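Local atomic coordinates of ruler protein (Pseudomonas aeruginosa, PDB entry 5CUK), a protein that probably senses needle length in the type III secretion system as a molecular ruler, this chain being its substrate-specificity switch (SS) domain. Residues R41-L53 with E62-Q74. Sequence-based numbering, arbitrary orientation.
Sequences RLPQLGAVEVQVL and EISASPGSLALLQ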
loop_
_atom_site.group_PDB
_atom_site.type_symbol
_atom_site.label_atom_id
_atom_site.label_comp_id
_atom_site.label_asym_id
_atom_site.label_seq_id
_atom_site.Cartn_x
_atom_site.Cartn_y
_atom_site.Cartn_z
ATOM N N ARG A 41 7.462 0.245 9.381
ATOM C CA ARG A 41 7.223 1.347 10.317
ATOM C C ARG A 41 7.119 2.645 9.527
ATOM O O ARG A 41 8.009 3.008 8.745
ATOM C CB ARG A 41 8.320 1.457 11.393
ATOM C CG ARG A 41 9.744 1.428 10.842
ATOM C CD ARG A 41 10.750 2.208 11.718
ATOM N NE ARG A 41 12.121 2.051 11.216
ATOM C CZ ARG A 41 13.018 3.034 11.147
ATOM N NH1 ARG A 41 12.704 4.257 11.559
ATOM N NH2 ARG A 41 14.234 2.793 10.665
ATOM N N LEU A 42 5.992 3.315 9.680
ATOM C CA LEU A 42 5.869 4.653 9.135
ATOM C C LEU A 42 6.232 5.606 10.281
ATOM O O LEU A 42 5.874 5.345 11.430
ATOM C CB LEU A 42 4.466 4.882 8.564
ATOM C CG LEU A 42 4.066 3.815 7.527
ATOM C CD1 LEU A 42 2.640 4.014 7.087
ATOM C CD2 LEU A 42 4.999 3.821 6.320
ATOM N N PRO A 43 7.000 6.671 9.985
ATOM C CA PRO A 43 7.561 7.510 11.046
ATOM C C PRO A 43 6.508 7.948 12.041
ATOM O O PRO A 43 6.716 7.793 13.248
ATOM C CB PRO A 43 8.114 8.711 10.289
ATOM C CG PRO A 43 8.397 8.219 8.952
ATOM C CD PRO A 43 7.356 7.179 8.653
ATOM N N GLN A 44 5.380 8.462 11.568
ATOM C CA GLN A 44 4.394 8.883 12.546
ATOM C C GLN A 44 3.211 7.928 12.576
ATOM O O GLN A 44 2.619 7.754 13.628
ATOM C CB GLN A 44 3.944 10.335 12.300
ATOM C CG GLN A 44 5.021 11.397 12.645
ATOM C CD GLN A 44 5.462 11.379 14.107
ATOM O OE1 GLN A 44 4.680 11.064 15.007
ATOM N NE2 GLN A 44 6.724 11.721 14.345
ATOM N N LEU A 45 2.903 7.261 11.471
ATOM C CA LEU A 45 1.736 6.381 11.485
ATOM C C LEU A 45 1.934 5.024 12.173
ATOM O O LEU A 45 0.963 4.290 12.386
ATOM C CB LEU A 45 1.239 6.145 10.061
ATOM C CG LEU A 45 0.109 7.079 9.617
ATOM C CD1 LEU A 45 0.626 8.483 9.320
ATOM C CD2 LEU A 45 -0.575 6.482 8.406
ATOM N N GLY A 46 3.167 4.690 12.533
ATOM C CA GLY A 46 3.414 3.464 13.282
ATOM C C GLY A 46 3.628 2.230 12.424
ATOM O O GLY A 46 3.994 2.326 11.247
ATOM N N ALA A 47 3.416 1.057 13.011
ATOM C CA ALA A 47 3.569 -0.188 12.262
ATOM C C ALA A 47 2.348 -0.489 11.406
ATOM O O ALA A 47 1.210 -0.509 11.868
ATOM C CB ALA A 47 3.849 -1.349 13.186
ATOM N N VAL A 48 2.637 -0.757 10.147
ATOM C CA VAL A 48 1.665 -0.928 9.105
ATOM C C VAL A 48 2.024 -2.250 8.337
ATOM O O VAL A 48 3.200 -2.566 8.151
ATOM C CB VAL A 48 1.709 0.332 8.228
ATOM C CG1 VAL A 48 1.832 0.033 6.784
ATOM C CG2 VAL A 48 0.558 1.230 8.518
ATOM N N GLU A 49 1.028 -3.040 7.945
ATOM C CA GLU A 49 1.269 -4.199 7.097
ATOM C C GLU A 49 0.889 -3.883 5.667
ATOM O O GLU A 49 -0.212 -3.394 5.424
ATOM C CB GLU A 49 0.474 -5.412 7.589
ATOM C CG GLU A 49 0.884 -6.716 6.915
ATOM C CD GLU A 49 2.259 -7.234 7.399
ATOM O OE1 GLU A 49 2.764 -6.760 8.455
ATOM O OE2 GLU A 49 2.822 -8.103 6.707
ATOM N N VAL A 50 1.786 -4.157 4.718
ATOM C CA VAL A 50 1.467 -4.007 3.308
ATOM C C VAL A 50 1.272 -5.375 2.668
ATOM O O VAL A 50 2.116 -6.212 2.774
ATOM C CB VAL A 50 2.570 -3.266 2.559
ATOM C CG1 VAL A 50 2.209 -3.132 1.093
ATOM C CG2 VAL A 50 2.777 -1.905 3.168
ATOM N N GLN A 51 0.143 -5.603 2.017
ATOM C CA GLN A 51 -0.079 -6.845 1.275
ATOM C C GLN A 51 -0.440 -6.501 -0.157
ATOM O O GLN A 51 -1.243 -5.591 -0.385
ATOM C CB GLN A 51 -1.195 -7.692 1.925
ATOM C CG GLN A 51 -1.590 -8.957 1.127
ATOM C CD GLN A 51 -0.661 -10.129 1.423
ATOM O OE1 GLN A 51 -0.532 -10.555 2.568
ATOM N NE2 GLN A 51 0.011 -10.627 0.398
ATOM N N VAL A 52 0.166 -7.185 -1.127
ATOM C CA VAL A 52 -0.243 -6.981 -2.492
ATOM C C VAL A 52 -0.572 -8.359 -3.073
ATOM O O VAL A 52 -0.071 -9.383 -2.609
ATOM C CB VAL A 52 0.820 -6.272 -3.382
ATOM C CG1 VAL A 52 1.599 -5.226 -2.611
ATOM C CG2 VAL A 52 1.753 -7.255 -4.015
ATOM N N LEU A 53 -1.482 -8.372 -4.030
ATOM C CA LEU A 53 -1.877 -9.594 -4.704
ATOM C C LEU A 53 -2.009 -9.238 -6.148
ATOM O O LEU A 53 -2.806 -8.398 -6.560
ATOM C CB LEU A 53 -3.182 -10.184 -4.190
ATOM C CG LEU A 53 -3.601 -11.457 -4.924
ATOM C CD1 LEU A 53 -2.565 -12.538 -4.637
ATOM C CD2 LEU A 53 -4.982 -11.890 -4.511
ATOM N N GLU A 62 -3.501 -3.860 -0.112
ATOM C CA GLU A 62 -4.181 -3.665 1.157
ATOM C C GLU A 62 -3.201 -3.217 2.249
ATOM O O GLU A 62 -2.133 -3.804 2.425
ATOM C CB GLU A 62 -4.888 -4.943 1.566
ATOM C CG GLU A 62 -5.663 -4.848 2.855
ATOM C CD GLU A 62 -6.101 -6.219 3.301
ATOM O OE1 GLU A 62 -7.261 -6.595 3.023
ATOM O OE2 GLU A 62 -5.270 -6.941 3.907
ATOM N N ILE A 63 -3.559 -2.127 2.930
ATOM C CA ILE A 63 -2.776 -1.607 4.029
ATOM C C ILE A 63 -3.532 -1.854 5.328
ATOM O O ILE A 63 -4.712 -1.529 5.442
ATOM C CB ILE A 63 -2.500 -0.090 3.916
ATOM C CG1 ILE A 63 -2.139 0.315 2.482
ATOM C CG2 ILE A 63 -1.449 0.305 4.906
ATOM C CD1 ILE A 63 -0.936 -0.432 1.912
ATOM N N SER A 64 -2.836 -2.436 6.291
ATOM C CA SER A 64 -3.404 -2.752 7.580
ATOM C C SER A 64 -2.670 -1.900 8.592
ATOM O O SER A 64 -1.431 -1.798 8.557
ATOM C CB SER A 64 -3.266 -4.240 7.897
ATOM O OG SER A 64 -3.846 -5.005 6.860
ATOM N N ALA A 65 -3.440 -1.266 9.477
ATOM C CA ALA A 65 -2.884 -0.304 10.419
ATOM C C ALA A 65 -3.725 -0.161 11.687
ATOM O O ALA A 65 -4.850 -0.636 11.755
ATOM C CB ALA A 65 -2.747 1.052 9.743
ATOM N N SER A 66 -3.180 0.555 12.664
ATOM C CA SER A 66 -3.915 0.904 13.872
ATOM C C SER A 66 -5.144 1.738 13.490
ATOM O O SER A 66 -5.240 2.250 12.348
ATOM C CB SER A 66 -3.007 1.649 14.846
ATOM O OG SER A 66 -2.828 2.982 14.419
ATOM N N PRO A 67 -6.109 1.856 14.430
ATOM C CA PRO A 67 -7.386 2.507 14.097
ATOM C C PRO A 67 -7.220 3.971 13.671
ATOM O O PRO A 67 -7.832 4.418 12.687
ATOM C CB PRO A 67 -8.177 2.402 15.407
ATOM C CG PRO A 67 -7.558 1.215 16.142
ATOM C CD PRO A 67 -6.106 1.315 15.812
ATOM N N GLY A 68 -6.374 4.696 14.394
ATOM C CA GLY A 68 -6.097 6.079 14.081
ATOM C C GLY A 68 -5.254 6.289 12.837
ATOM O O GLY A 68 -5.526 7.192 12.049
ATOM N N SER A 69 -4.226 5.464 12.648
ATOM C CA SER A 69 -3.484 5.495 11.392
ATOM C C SER A 69 -4.447 5.204 10.238
ATOM O O SER A 69 -4.385 5.838 9.178
ATOM C CB SER A 69 -2.335 4.491 11.403
ATOM O OG SER A 69 -1.398 4.808 12.415
ATOM N N LEU A 70 -5.375 4.281 10.461
ATOM C CA LEU A 70 -6.365 3.989 9.417
ATOM C C LEU A 70 -7.110 5.247 9.015
ATOM O O LEU A 70 -7.222 5.545 7.827
ATOM C CB LEU A 70 -7.361 2.920 9.862
ATOM C CG LEU A 70 -7.584 1.860 8.776
ATOM C CD1 LEU A 70 -6.286 1.634 8.024
ATOM C CD2 LEU A 70 -8.140 0.541 9.333
ATOM N N ALA A 71 -7.589 6.000 10.012
ATOM C CA ALA A 71 -8.388 7.170 9.729
ATOM C C ALA A 71 -7.599 8.132 8.854
ATOM O O ALA A 71 -8.148 8.745 7.949
ATOM C CB ALA A 71 -8.821 7.856 11.019
ATOM N N LEU A 72 -6.306 8.253 9.116
ATOM C CA LEU A 72 -5.478 9.111 8.311
ATOM C C LEU A 72 -5.359 8.563 6.894
ATOM O O LEU A 72 -5.346 9.332 5.927
ATOM C CB LEU A 72 -4.103 9.247 8.940
ATOM C CG LEU A 72 -4.055 10.033 10.253
ATOM C CD1 LEU A 72 -2.645 10.028 10.789
ATOM C CD2 LEU A 72 -4.530 11.439 10.012
ATOM N N LEU A 73 -5.283 7.240 6.760
ATOM C CA LEU A 73 -5.167 6.662 5.417
ATOM C C LEU A 73 -6.446 6.898 4.609
ATOM O O LEU A 73 -6.387 7.309 3.454
ATOM C CB LEU A 73 -4.842 5.159 5.499
ATOM C CG LEU A 73 -3.505 4.847 6.193
ATOM C CD1 LEU A 73 -3.353 3.336 6.420
ATOM C CD2 LEU A 73 -2.355 5.391 5.373
ATOM N N GLN A 74 -7.601 6.670 5.239
ATOM C CA GLN A 74 -8.888 6.841 4.569
ATOM C C GLN A 74 -9.127 8.285 4.199
ATOM O O GLN A 74 -9.664 8.564 3.129
ATOM C CB GLN A 74 -10.034 6.333 5.439
ATOM C CG GLN A 74 -9.637 5.134 6.282
ATOM C CD GLN A 74 -10.725 4.089 6.401
ATOM O OE1 GLN A 74 -11.047 3.414 5.424
ATOM N NE2 GLN A 74 -11.288 3.935 7.605
HETATM O O HOH W 1 -0.699 1.389 12.708
#
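The antiparallel pairing of E49 and Q51 with S64 and E62 joins the two central strands of the four-stranded mixed sheet in this FliK-type C-terminal domain, and it illustrates how a hairpin contact can change character where one strand gives way to a helix. E49 and S64 exchange two backbone hydrogen bonds, E49 N to S64 O at 2.8 Å and S64 N to E49 O at 2.9 Å; Q51 and E62 repeat the pattern, while V50 and I63 form the non-hydrogen-bonded pair between them. On the V50 face the contact is apolar: the V48 and I63 side chains cross at an angle, CG1 of V48 meeting CG2 of I63 at 3.8 Å, and CG2 of V48 lies against CB of A65 at 3.5 Å. I63 has CG1 anti to its carbonyl carbon (chi1 -42°), and a further bend at chi2 brings CD1 to 4.2 Å from V50 CG2, the side chains side by side. On the other face CB of E49 meets CB of S64, whereas the polar ends of E49 and Q51 turn to R37, by a salt bridge and a hydrogen bond.

Beyond the E49–S64 pair the direct backbone hydrogen bonds between the strands stop. A water accepts from S66 N and donates to A47 O (2.8 Å), bridging the gap at the helix N-cap, S66. S69 OG receives a hydrogen bond from S66 OG (3.1 Å) and donates to L45 O at a doubtfully short distance. L45 ties the 42–46 turn to the helix through its methyls, CD1 to L72 CD1 and CD2 to L73 CD2 (3.7 Å). D13 of helix 11-29 binds the backbone N of L45 and Q44, strand 35-42 continues the sheet beyond 46-53, and strand 93-99 pairs with 62-65 on its other edge.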